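Local coordinates for SusD-like carbohydrate binding protein BF1063 (Bacteroides fragilis NCTC 9343, PDB 3I4G) that probably binds carbohydrate at the outer membrane as a SusD-family protein of a gut Bacteroides, at residues A[74-79]-A[86-91]. Residues are numbered along the deposited sequence; the frame is centred on the assembly and turned at random.
Sequences FKISSG and AFIKRY
Phe87 turns only its CB to Ile76, not its ring: CD1 of Ile76 stops 4.0 Å from Phe87 CB, and the ring runs off to meet Phe73 with the planes at about 45°, against Pro72 as well. The second flat group, Tyr91, comes only loosely near, with CE2 4.7 Å from CD1 of Ile76. That ring is stacked on Trp47, and its OH is hydrogen-bonded to the carbonyl oxygen of Gly52, which pins the far end of the ring.

The contact itself is aliphatic. Ile76 is the one residue of 74-79 that reaches across, and it does so with its long branch: CG1 lies anti to the carbonyl carbon (chi1 -73°) and the chain is extended beyond it, carrying CD1 to the helix 86-109. Ile88 answers with its short branch. Its CG2 sits 4.1 Å from Ile76 CG1 and equally far from Ile76 CD1. The chi1 of Ile88, 70°, sends that residue's own CG1 and CD1 off another way. The side chains of Ile76 and Ile88 run antiparallel where they overlap, while that of Phe87 lies roughly perpendicular to Ile76.

The CA atoms of Ile76 and Ile88 stand 7.9 Å apart, where the short helix 72-78 packs beside the start of the long helix that follows it. Trp513 and Tyr455, the latter on helix 454-461, also touch Ile76. No hydrogen bond joins the two segments, so they meet through buried methyl and methylene groups alone, a contact that rests on dispersion and the exclusion of water.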
ATOM      1  N   PHE A  74     -15.044  -1.815  -2.986  1.00  8.87           N
ATOM      2  CA  PHE A  74     -14.779  -3.166  -3.483  1.00  8.96           C
ATOM      3  C   PHE A  74     -15.086  -3.294  -4.973  1.00  8.64           C
ATOM      4  O   PHE A  74     -14.383  -4.005  -5.720  1.00  8.90           O
ATOM      5  CB  PHE A  74     -15.596  -4.170  -2.647  1.00  9.62           C
ATOM      6  CG  PHE A  74     -15.441  -5.587  -3.087  1.00  8.79           C
ATOM      7  CD1 PHE A  74     -14.378  -6.375  -2.622  1.00  9.86           C
ATOM      8  CD2 PHE A  74     -16.345  -6.152  -3.955  1.00  8.29           C
ATOM      9  CE1 PHE A  74     -14.248  -7.710  -3.029  1.00 10.63           C
ATOM     10  CE2 PHE A  74     -16.225  -7.480  -4.313  1.00  9.57           C
ATOM     11  CZ  PHE A  74     -15.184  -8.241  -3.843  1.00  9.35           C
ATOM     12  N   LYS A  75     -16.082  -2.560  -5.449  1.00  8.30           N
ATOM     13  CA  LYS A  75     -16.459  -2.622  -6.844  1.00  7.72           C
ATOM     14  C   LYS A  75     -15.380  -2.080  -7.785  1.00  9.01           C
ATOM     15  O   LYS A  75     -15.452  -2.355  -8.970  1.00  9.28           O
ATOM     16  CB  LYS A  75     -17.774  -1.895  -7.094  1.00  9.49           C
ATOM     17  CG  LYS A  75     -18.950  -2.586  -6.500  1.00 10.91           C
ATOM     18  CD  LYS A  75     -20.222  -1.849  -6.929  1.00 14.14           C
ATOM     19  CE  LYS A  75     -21.454  -2.440  -6.325  1.00 18.43           C
ATOM     20  NZ  LYS A  75     -22.702  -1.786  -6.833  1.00 20.36           N
ATOM     21  N   ILE A  76     -14.392  -1.338  -7.294  1.00  8.19           N
ATOM     22  CA  ILE A  76     -13.332  -0.824  -8.153  1.00  7.59           C
ATOM     23  C   ILE A  76     -12.690  -1.949  -8.936  1.00  9.00           C
ATOM     24  O   ILE A  76     -12.380  -1.758 -10.127  1.00  9.00           O
ATOM     25  CB  ILE A  76     -12.281  -0.070  -7.322  1.00  8.41           C
ATOM     26  CG1 ILE A  76     -12.888   1.274  -6.891  1.00  8.64           C
ATOM     27  CG2 ILE A  76     -11.015   0.146  -8.147  1.00 10.97           C
ATOM     28  CD1 ILE A  76     -12.068   2.044  -5.898  1.00  9.78           C
ATOM     29  N   SER A  77     -12.458  -3.118  -8.324  1.00  8.54           N
ATOM     30  CA  SER A  77     -11.800  -4.215  -9.038  1.00  7.46           C
ATOM     31  C   SER A  77     -12.593  -5.510  -9.087  1.00  8.64           C
ATOM     32  O   SER A  77     -12.026  -6.554  -9.438  1.00  9.29           O
ATOM     33  CB  SER A  77     -10.429  -4.480  -8.426  1.00  9.06           C
ATOM     34  OG  SER A  77     -10.559  -4.906  -7.108  1.00  9.47           O
ATOM     35  N   SER A  78     -13.892  -5.481  -8.808  1.00  8.89           N
ATOM     36  CA  SER A  78     -14.689  -6.719  -8.858  1.00  8.49           C
ATOM     37  C   SER A  78     -15.421  -6.961 -10.166  1.00  9.27           C
ATOM     38  O   SER A  78     -16.064  -8.008 -10.309  1.00  9.32           O
ATOM     39  CB  SER A  78     -15.714  -6.709  -7.746  1.00 10.28           C
ATOM     40  OG  SER A  78     -16.730  -5.740  -8.025  1.00 10.44           O
ATOM     41  N   GLY A  79     -15.342  -6.025 -11.092  1.00  8.47           N
ATOM     42  CA  GLY A  79     -16.060  -6.111 -12.359  1.00  9.02           C
ATOM     43  C   GLY A  79     -17.263  -5.176 -12.426  1.00  8.99           C
ATOM     44  O   GLY A  79     -17.968  -5.171 -13.415  1.00 10.83           O
ATOM     45  N   ALA A  86     -18.017   6.782  -6.031  1.00  8.27           N
ATOM     46  CA  ALA A  86     -17.600   7.837  -5.111  1.00  7.95           C
ATOM     47  C   ALA A  86     -16.137   7.731  -4.728  1.00  8.51           C
ATOM     48  O   ALA A  86     -15.505   8.747  -4.448  1.00  9.44           O
ATOM     49  CB  ALA A  86     -18.441   7.780  -3.850  1.00  8.91           C
ATOM     50  N   PHE A  87     -15.575   6.532  -4.716  1.00  8.76           N
ATOM     51  CA  PHE A  87     -14.194   6.341  -4.277  1.00  7.99           C
ATOM     52  C   PHE A  87     -13.236   6.806  -5.347  1.00  8.68           C
ATOM     53  O   PHE A  87     -12.253   7.458  -5.013  1.00  9.55           O
ATOM     54  CB  PHE A  87     -13.965   4.883  -3.860  1.00  9.40           C
ATOM     55  CG  PHE A  87     -14.778   4.491  -2.648  1.00  8.55           C
ATOM     56  CD1 PHE A  87     -16.082   4.108  -2.770  1.00  9.52           C
ATOM     57  CD2 PHE A  87     -14.228   4.556  -1.373  1.00  9.10           C
ATOM     58  CE1 PHE A  87     -16.835   3.773  -1.644  1.00 10.64           C
ATOM     59  CE2 PHE A  87     -14.974   4.220  -0.256  1.00  9.02           C
ATOM     60  CZ  PHE A  87     -16.252   3.814  -0.382  1.00  9.48           C
ATOM     61  N   ILE A  88     -13.503   6.502  -6.609  1.00  8.71           N
ATOM     62  CA  ILE A  88     -12.595   6.983  -7.653  1.00  9.38           C
ATOM     63  C   ILE A  88     -12.687   8.511  -7.700  1.00  9.72           C
ATOM     64  O   ILE A  88     -11.691   9.189  -7.994  1.00  9.52           O
ATOM     65  CB  ILE A  88     -12.785   6.347  -9.050  1.00  9.05           C
ATOM     66  CG1 ILE A  88     -14.075   6.785  -9.732  1.00  9.33           C
ATOM     67  CG2 ILE A  88     -12.655   4.811  -8.922  1.00  9.22           C
ATOM     68  CD1 ILE A  88     -14.290   6.192 -11.165  1.00  9.91           C
ATOM     69  N   LYS A  89     -13.866   9.092  -7.453  1.00  9.71           N
ATOM     70  CA  LYS A  89     -13.954  10.555  -7.437  1.00  9.73           C
ATOM     71  C   LYS A  89     -13.117  11.146  -6.321  1.00  9.65           C
ATOM     72  O   LYS A  89     -12.467  12.190  -6.534  1.00  9.63           O
ATOM     73  CB  LYS A  89     -15.403  11.013  -7.336  1.00 11.15           C
ATOM     74  CG  LYS A  89     -15.606  12.519  -7.278  1.00 10.63           C
ATOM     75  CD  LYS A  89     -15.174  13.207  -8.553  1.00 12.32           C
ATOM     76  CE  LYS A  89     -15.145  14.732  -8.423  1.00 13.09           C
ATOM     77  NZ  LYS A  89     -16.450  15.313  -8.101  1.00 13.60           N
ATOM     78  N   ARG A  90     -13.072  10.521  -5.134  0.50  8.79           N
ATOM     79  CA  ARG A  90     -12.198  11.020  -4.060  0.50  8.46           C
ATOM     80  C   ARG A  90     -10.743  10.995  -4.461  0.50  8.81           C
ATOM     81  O   ARG A  90     -10.009  11.950  -4.210  0.50  9.50           O
ATOM     82  CB  ARG A  90     -12.323  10.212  -2.757  0.50  9.61           C
ATOM     83  CG  ARG A  90     -13.623  10.380  -1.969  0.50  6.94           C
ATOM     84  CD  ARG A  90     -13.707  11.689  -1.233  0.50 10.36           C
ATOM     85  NE  ARG A  90     -12.724  11.794  -0.161  0.50  9.61           N
ATOM     86  CZ  ARG A  90     -12.409  12.912   0.496  0.50 13.43           C
ATOM     87  NH1 ARG A  90     -13.008  14.066   0.236  0.50 18.50           N
ATOM     88  NH2 ARG A  90     -11.484  12.886   1.447  0.50  9.07           N
ATOM     89  N   TYR A  91     -10.277   9.869  -4.984  1.00  8.94           N
ATOM     90  CA  TYR A  91      -8.876   9.791  -5.391  1.00  9.57           C
ATOM     91  C   TYR A  91      -8.579  10.900  -6.411  1.00 10.02           C
ATOM     92  O   TYR A  91      -7.551  11.560  -6.329  1.00 10.56           O
ATOM     93  CB  TYR A  91      -8.546   8.444  -5.974  1.00  9.15           C
ATOM     94  CG  TYR A  91      -8.316   7.298  -5.015  1.00  7.60           C
ATOM     95  CD1 TYR A  91      -7.237   7.315  -4.142  1.00  8.20           C
ATOM     96  CD2 TYR A  91      -9.099   6.153  -5.052  1.00  8.37           C
ATOM     97  CE1 TYR A  91      -6.938   6.221  -3.339  1.00  7.86           C
ATOM     98  CE2 TYR A  91      -8.819   5.052  -4.220  1.00  8.21           C
ATOM     99  CZ  TYR A  91      -7.715   5.098  -3.394  1.00  8.75           C
ATOM    100  OH  TYR A  91      -7.458   3.969  -2.636  1.00  9.63           O
TER